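Local coordinates for sulfite dehydrogenase (Paracoccus pantotrophus, PDB 2XTS), which probably oxidises protein-bound sulfane sulfur at a molybdenum cofactor, passing the electrons to heme c in the SoxCD complex of the Sox system, at residues A[332-344]-A[373-387]. Sequence-based numbering, arbitrary orientation.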
loop_
_atom_site.group_PDB
_atom_site.type_symbol
_atom_site.label_atom_id
_atom_site.label_comp_id
_atom_site.label_asym_id
_atom_site.label_seq_id
_atom_site.Cartn_x
_atom_site.Cartn_y
_atom_site.Cartn_z
ATOM N N ASP A 332 -16.900 26.107 4.298
ATOM C CA ASP A 332 -17.139 26.663 5.615
ATOM C C ASP A 332 -18.588 26.334 5.972
ATOM O O ASP A 332 -19.509 26.980 5.482
ATOM C CB ASP A 332 -16.877 28.175 5.563
ATOM C CG ASP A 332 -16.967 28.851 6.913
ATOM O OD1 ASP A 332 -17.427 28.232 7.889
ATOM O OD2 ASP A 332 -16.577 30.038 6.984
ATOM N N TRP A 333 -18.799 25.325 6.819
ATOM C CA TRP A 333 -20.156 24.849 7.123
ATOM C C TRP A 333 -20.832 25.751 8.157
ATOM O O TRP A 333 -20.341 25.895 9.282
ATOM C CB TRP A 333 -20.113 23.398 7.606
ATOM C CG TRP A 333 -21.488 22.798 7.810
ATOM C CD1 TRP A 333 -22.577 22.905 6.976
ATOM C CD2 TRP A 333 -21.916 22.011 8.920
ATOM N NE1 TRP A 333 -23.637 22.221 7.501
ATOM C CE2 TRP A 333 -23.265 21.651 8.688
ATOM C CE3 TRP A 333 -21.293 21.559 10.082
ATOM C CZ2 TRP A 333 -23.996 20.888 9.597
ATOM C CZ3 TRP A 333 -22.004 20.795 10.966
ATOM C CH2 TRP A 333 -23.346 20.455 10.721
ATOM N N ASP A 334 -21.955 26.355 7.757
ATOM C CA ASP A 334 -22.714 27.244 8.643
ATOM C C ASP A 334 -23.725 26.492 9.532
ATOM O O ASP A 334 -24.493 27.103 10.255
ATOM C CB ASP A 334 -23.391 28.379 7.847
ATOM C CG ASP A 334 -24.431 27.886 6.862
ATOM O OD1 ASP A 334 -24.717 26.675 6.840
ATOM O OD2 ASP A 334 -24.983 28.734 6.118
ATOM N N GLY A 335 -23.719 25.158 9.498
ATOM C CA GLY A 335 -24.594 24.371 10.342
ATOM C C GLY A 335 -25.943 24.069 9.696
ATOM O O GLY A 335 -26.770 23.429 10.309
ATOM N N SER A 336 -26.152 24.503 8.460
ATOM C CA SER A 336 -27.398 24.198 7.753
ATOM C C SER A 336 -27.395 22.785 7.199
ATOM O O SER A 336 -26.347 22.190 6.932
ATOM C CB SER A 336 -27.612 25.145 6.583
ATOM O OG SER A 336 -27.528 26.495 6.959
ATOM N N GLU A 337 -28.578 22.243 7.010
ATOM C CA GLU A 337 -28.704 20.966 6.354
ATOM C C GLU A 337 -28.129 21.047 4.950
ATOM O O GLU A 337 -28.218 22.068 4.299
ATOM C CB GLU A 337 -30.168 20.554 6.301
ATOM C CG GLU A 337 -30.784 20.201 7.637
ATOM C CD GLU A 337 -32.194 19.632 7.512
ATOM O OE1 GLU A 337 -32.594 19.207 6.409
ATOM O OE2 GLU A 337 -32.918 19.636 8.527
ATOM N N MET A 338 -27.542 19.949 4.470
ATOM C CA MET A 338 -27.019 19.890 3.120
ATOM C C MET A 338 -27.444 18.592 2.467
ATOM O O MET A 338 -27.747 17.613 3.160
ATOM C CB MET A 338 -25.484 19.997 3.087
ATOM C CG MET A 338 -24.925 21.264 3.710
ATOM S SD MET A 338 -23.138 21.372 3.584
ATOM C CE MET A 338 -22.615 20.125 4.768
ATOM N N LEU A 339 -27.492 18.612 1.139
ATOM C CA LEU A 339 -27.655 17.406 0.344
ATOM C C LEU A 339 -26.418 17.290 -0.525
ATOM O O LEU A 339 -26.314 17.891 -1.596
ATOM C CB LEU A 339 -28.932 17.462 -0.487
ATOM C CG LEU A 339 -30.229 17.328 0.313
ATOM C CD1 LEU A 339 -31.400 17.767 -0.565
ATOM C CD2 LEU A 339 -30.437 15.920 0.879
ATOM N N LEU A 340 -25.465 16.498 -0.049
ATOM C CA LEU A 340 -24.171 16.402 -0.721
ATOM C C LEU A 340 -24.235 15.411 -1.864
ATOM O O LEU A 340 -24.762 14.310 -1.702
ATOM C CB LEU A 340 -23.076 15.927 0.242
ATOM C CG LEU A 340 -22.804 16.737 1.498
ATOM C CD1 LEU A 340 -21.735 16.061 2.313
ATOM C CD2 LEU A 340 -22.414 18.165 1.142
ATOM N N GLN A 341 -23.644 15.782 -2.997
ATOM C CA GLN A 341 -23.491 14.890 -4.133
ATOM C C GLN A 341 -22.154 15.143 -4.807
ATOM O O GLN A 341 -21.642 16.271 -4.772
ATOM C CB GLN A 341 -24.580 15.137 -5.169
ATOM C CG GLN A 341 -25.994 14.879 -4.711
ATOM C CD GLN A 341 -27.006 15.069 -5.807
ATOM O OE1 GLN A 341 -26.776 15.792 -6.767
ATOM N NE2 GLN A 341 -28.142 14.381 -5.671
ATOM N N SER A 342 -21.615 14.107 -5.442
ATOM C CA SER A 342 -20.473 14.250 -6.299
ATOM C C SER A 342 -20.793 13.659 -7.669
ATOM O O SER A 342 -21.548 12.676 -7.785
ATOM C CB SER A 342 -19.235 13.617 -5.682
ATOM O OG SER A 342 -19.390 12.233 -5.430
ATOM N N ARG A 343 -20.203 14.254 -8.695
ATOM C CA ARG A 343 -20.453 13.864 -10.090
ATOM C C ARG A 343 -19.130 13.836 -10.849
ATOM O O ARG A 343 -18.514 14.892 -11.057
ATOM C CB ARG A 343 -21.425 14.850 -10.735
ATOM C CG ARG A 343 -21.792 14.594 -12.167
ATOM C CD ARG A 343 -22.775 15.677 -12.630
ATOM N NE ARG A 343 -22.149 16.997 -12.733
ATOM C CZ ARG A 343 -22.799 18.133 -12.982
ATOM N NH1 ARG A 343 -24.122 18.139 -13.100
ATOM N NH2 ARG A 343 -22.131 19.278 -13.074
ATOM N N ALA A 344 -18.699 12.634 -11.247
ATOM C CA ALA A 344 -17.452 12.465 -11.987
ATOM C C ALA A 344 -17.602 12.699 -13.483
ATOM O O ALA A 344 -18.656 12.407 -14.059
ATOM C CB ALA A 344 -16.923 11.075 -11.775
ATOM N N ILE A 373 -25.274 8.811 -9.097
ATOM C CA ILE A 373 -24.850 9.797 -8.116
ATOM C C ILE A 373 -25.444 9.471 -6.764
ATOM O O ILE A 373 -26.641 9.260 -6.632
ATOM C CB ILE A 373 -25.256 11.231 -8.569
ATOM C CG1 ILE A 373 -24.440 11.663 -9.791
ATOM C CG2 ILE A 373 -25.145 12.266 -7.468
ATOM C CD1 ILE A 373 -24.995 12.919 -10.482
ATOM N N GLN A 374 -24.582 9.444 -5.755
ATOM C CA GLN A 374 -24.957 9.230 -4.368
ATOM C C GLN A 374 -25.257 10.566 -3.684
ATOM O O GLN A 374 -24.540 11.545 -3.889
ATOM C CB GLN A 374 -23.779 8.551 -3.637
ATOM C CG GLN A 374 -24.011 8.342 -2.145
ATOM C CD GLN A 374 -25.135 7.372 -1.827
ATOM O OE1 GLN A 374 -26.129 7.705 -1.149
ATOM N NE2 GLN A 374 -25.008 6.179 -2.324
ATOM N N THR A 375 -26.305 10.601 -2.872
ATOM C CA THR A 375 -26.669 11.776 -2.095
ATOM C C THR A 375 -26.510 11.473 -0.615
ATOM O O THR A 375 -26.959 10.424 -0.131
ATOM C CB THR A 375 -28.128 12.144 -2.332
ATOM O OG1 THR A 375 -28.368 12.284 -3.739
ATOM C CG2 THR A 375 -28.519 13.448 -1.630
ATOM N N TRP A 376 -25.882 12.395 0.110
ATOM C CA TRP A 376 -25.874 12.352 1.572
ATOM C C TRP A 376 -26.686 13.518 2.133
ATOM O O TRP A 376 -26.450 14.686 1.778
ATOM C CB TRP A 376 -24.471 12.496 2.178
ATOM C CG TRP A 376 -23.451 11.497 1.758
ATOM C CD1 TRP A 376 -22.180 11.801 1.371
ATOM C CD2 TRP A 376 -23.555 10.053 1.683
ATOM N NE1 TRP A 376 -21.492 10.662 1.070
ATOM C CE2 TRP A 376 -22.305 9.577 1.254
ATOM C CE3 TRP A 376 -24.558 9.125 1.977
ATOM C CZ2 TRP A 376 -22.055 8.229 1.060
ATOM C CZ3 TRP A 376 -24.304 7.788 1.800
ATOM C CH2 TRP A 376 -23.073 7.353 1.346
ATOM N N TRP A 377 -27.612 13.197 3.021
ATOM C CA TRP A 377 -28.313 14.228 3.784
ATOM C C TRP A 377 -27.539 14.518 5.061
ATOM O O TRP A 377 -27.466 13.680 5.938
ATOM C CB TRP A 377 -29.735 13.772 4.087
ATOM C CG TRP A 377 -30.571 14.737 4.864
ATOM C CD1 TRP A 377 -30.520 16.088 4.840
ATOM C CD2 TRP A 377 -31.641 14.391 5.743
ATOM N NE1 TRP A 377 -31.498 16.623 5.657
ATOM C CE2 TRP A 377 -32.212 15.597 6.207
ATOM C CE3 TRP A 377 -32.202 13.176 6.151
ATOM C CZ2 TRP A 377 -33.285 15.622 7.097
ATOM C CZ3 TRP A 377 -33.276 13.202 7.050
ATOM C CH2 TRP A 377 -33.800 14.417 7.506
ATOM N N VAL A 378 -26.953 15.714 5.129
ATOM C CA VAL A 378 -26.274 16.183 6.331
ATOM C C VAL A 378 -27.284 16.982 7.133
ATOM O O VAL A 378 -27.807 17.982 6.663
ATOM C CB VAL A 378 -25.048 17.060 6.006
ATOM C CG1 VAL A 378 -24.361 17.558 7.284
ATOM C CG2 VAL A 378 -24.047 16.299 5.141
ATOM N N LYS A 379 -27.542 16.528 8.342
ATOM C CA LYS A 379 -28.534 17.138 9.223
ATOM C C LYS A 379 -27.880 18.195 10.108
ATOM O O LYS A 379 -26.662 18.269 10.214
ATOM C CB LYS A 379 -29.255 16.067 10.054
ATOM C CG LYS A 379 -29.992 15.067 9.161
ATOM C CD LYS A 379 -30.763 13.997 9.907
ATOM C CE LYS A 379 -29.866 12.903 10.408
ATOM N NZ LYS A 379 -30.667 11.793 10.981
ATOM N N ALA A 380 -28.708 18.992 10.775
ATOM C CA ALA A 380 -28.228 20.060 11.639
ATOM C C ALA A 380 -27.379 19.602 12.820
ATOM O O ALA A 380 -26.566 20.364 13.321
ATOM C CB ALA A 380 -29.406 20.879 12.135
ATOM N N ASP A 381 -27.555 18.358 13.245
ATOM C CA ASP A 381 -26.741 17.768 14.306
ATOM C C ASP A 381 -25.439 17.150 13.812
ATOM O O ASP A 381 -24.699 16.599 14.607
ATOM C CB ASP A 381 -27.566 16.756 15.119
ATOM C CG ASP A 381 -28.067 15.571 14.297
ATOM O OD1 ASP A 381 -27.752 15.484 13.095
ATOM O OD2 ASP A 381 -28.800 14.730 14.866
ATOM N N GLY A 382 -25.160 17.264 12.513
ATOM C CA GLY A 382 -23.957 16.701 11.904
ATOM C C GLY A 382 -24.053 15.241 11.519
ATOM O O GLY A 382 -23.114 14.687 10.925
ATOM N N GLU A 383 -25.175 14.611 11.833
ATOM C CA GLU A 383 -25.373 13.218 11.417
ATOM C C GLU A 383 -25.682 13.187 9.920
ATOM O O GLU A 383 -26.175 14.164 9.364
ATOM C CB GLU A 383 -26.467 12.549 12.246
ATOM C CG GLU A 383 -26.147 12.493 13.720
ATOM C CD GLU A 383 -24.932 11.653 14.052
ATOM O OE1 GLU A 383 -24.690 10.623 13.361
ATOM O OE2 GLU A 383 -24.236 12.017 15.027
ATOM N N VAL A 384 -25.382 12.076 9.265
ATOM C CA VAL A 384 -25.387 12.020 7.809
ATOM C C VAL A 384 -26.142 10.767 7.377
ATOM O O VAL A 384 -25.889 9.684 7.900
ATOM C CB VAL A 384 -23.938 11.994 7.262
ATOM C CG1 VAL A 384 -23.927 11.951 5.763
ATOM C CG2 VAL A 384 -23.138 13.193 7.772
ATOM N N GLU A 385 -27.056 10.912 6.410
ATOM C CA GLU A 385 -27.875 9.791 5.944
ATOM C C GLU A 385 -27.732 9.525 4.457
ATOM O O GLU A 385 -27.580 10.433 3.634
ATOM C CB GLU A 385 -29.362 10.083 6.225
ATOM C CG GLU A 385 -29.794 9.929 7.674
ATOM C CD GLU A 385 -31.299 9.935 7.874
ATOM O OE1 GLU A 385 -32.017 9.512 6.953
ATOM O OE2 GLU A 385 -31.746 10.325 8.973
ATOM N N ASN A 386 -27.838 8.243 4.113
ATOM C CA ASN A 386 -28.069 7.784 2.762
ATOM C C ASN A 386 -29.541 7.997 2.423
ATOM O O ASN A 386 -30.421 7.453 3.108
ATOM C CB ASN A 386 -27.760 6.290 2.681
ATOM C CG ASN A 386 -28.048 5.699 1.318
ATOM O OD1 ASN A 386 -28.238 6.423 0.341
ATOM N ND2 ASN A 386 -28.154 4.378 1.264
ATOM N N VAL A 387 -29.798 8.846 1.432
ATOM C CA VAL A 387 -31.139 9.157 0.956
ATOM C C VAL A 387 -31.194 9.112 -0.550
ATOM O O VAL A 387 -30.173 9.211 -1.195
ATOM C CB VAL A 387 -31.621 10.560 1.440
ATOM C CG1 VAL A 387 -31.624 10.620 2.961
ATOM C CG2 VAL A 387 -30.806 11.676 0.849
HETATM O O HOH W 1 -26.305 23.052 12.963
HETATM O O HOH W 2 -31.561 18.835 10.591
HETATM O O HOH W 3 -23.096 11.943 -1.581
HETATM O O HOH W 4 -21.859 10.155 -6.561
HETATM O O HOH W 5 -21.224 11.204 -3.313
#
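Met338 and Leu340 pair antiparallel with Val378 and Trp376 through four backbone hydrogen bonds, the axes of strands 338-344 and 375-378 running 155° apart in direction. Beyond Gln341 the chains part, and water spans the gap by donating to Ser342 O and accepting from Gln374 N. On one face the side-chain contacts among Met338, Leu340 and Val378 are apolar. Val378 CG2 lies 3.7 Å from Leu340 CD1, both branches reach Met338 CE, with CG1 at 4.0 Å, and CG1 also meets Trp333 CZ2. A beta-branched residue suits this place because it fills both directions without a long chain. Trp376 meets Leu340 chiefly CB to CB, and its NE1 is bonded to Ile268 O. The other face mixes polar and apolar pairs. A chi1 of -180° swings the Trp377 ring until its NE1 edge faces Glu337 and Met338 O; NE1 donates to Glu337 OE1 at 2.9 Å, in the ring plane but from well above the carboxylate plane. Tryptophan suits this place as a flat ring carrying an N-H, and exposed Glu337 has the extended chain to reach it. The methylene CG of Lys379 covers the centre of one indole face, and Leu339 CD2 lies 3.9 Å from Trp377 CB. A leucine in place of Trp377 would probably leave Glu337 OE1 without its indole donor and the Lys379 methylenes without their flat support. Farther along, Gln341 supplies an amide donor in a buried place, NE2 reaching Thr375 OG1 at 2.9 Å. Water links Glu337 OE2 to Ala380 N. The strand pair thus combines apolar packing on one face with directed polar bonds on the other, in a dimerisation-domain sheet that Val387 of strand 384-389 continues into the cytochrome chain.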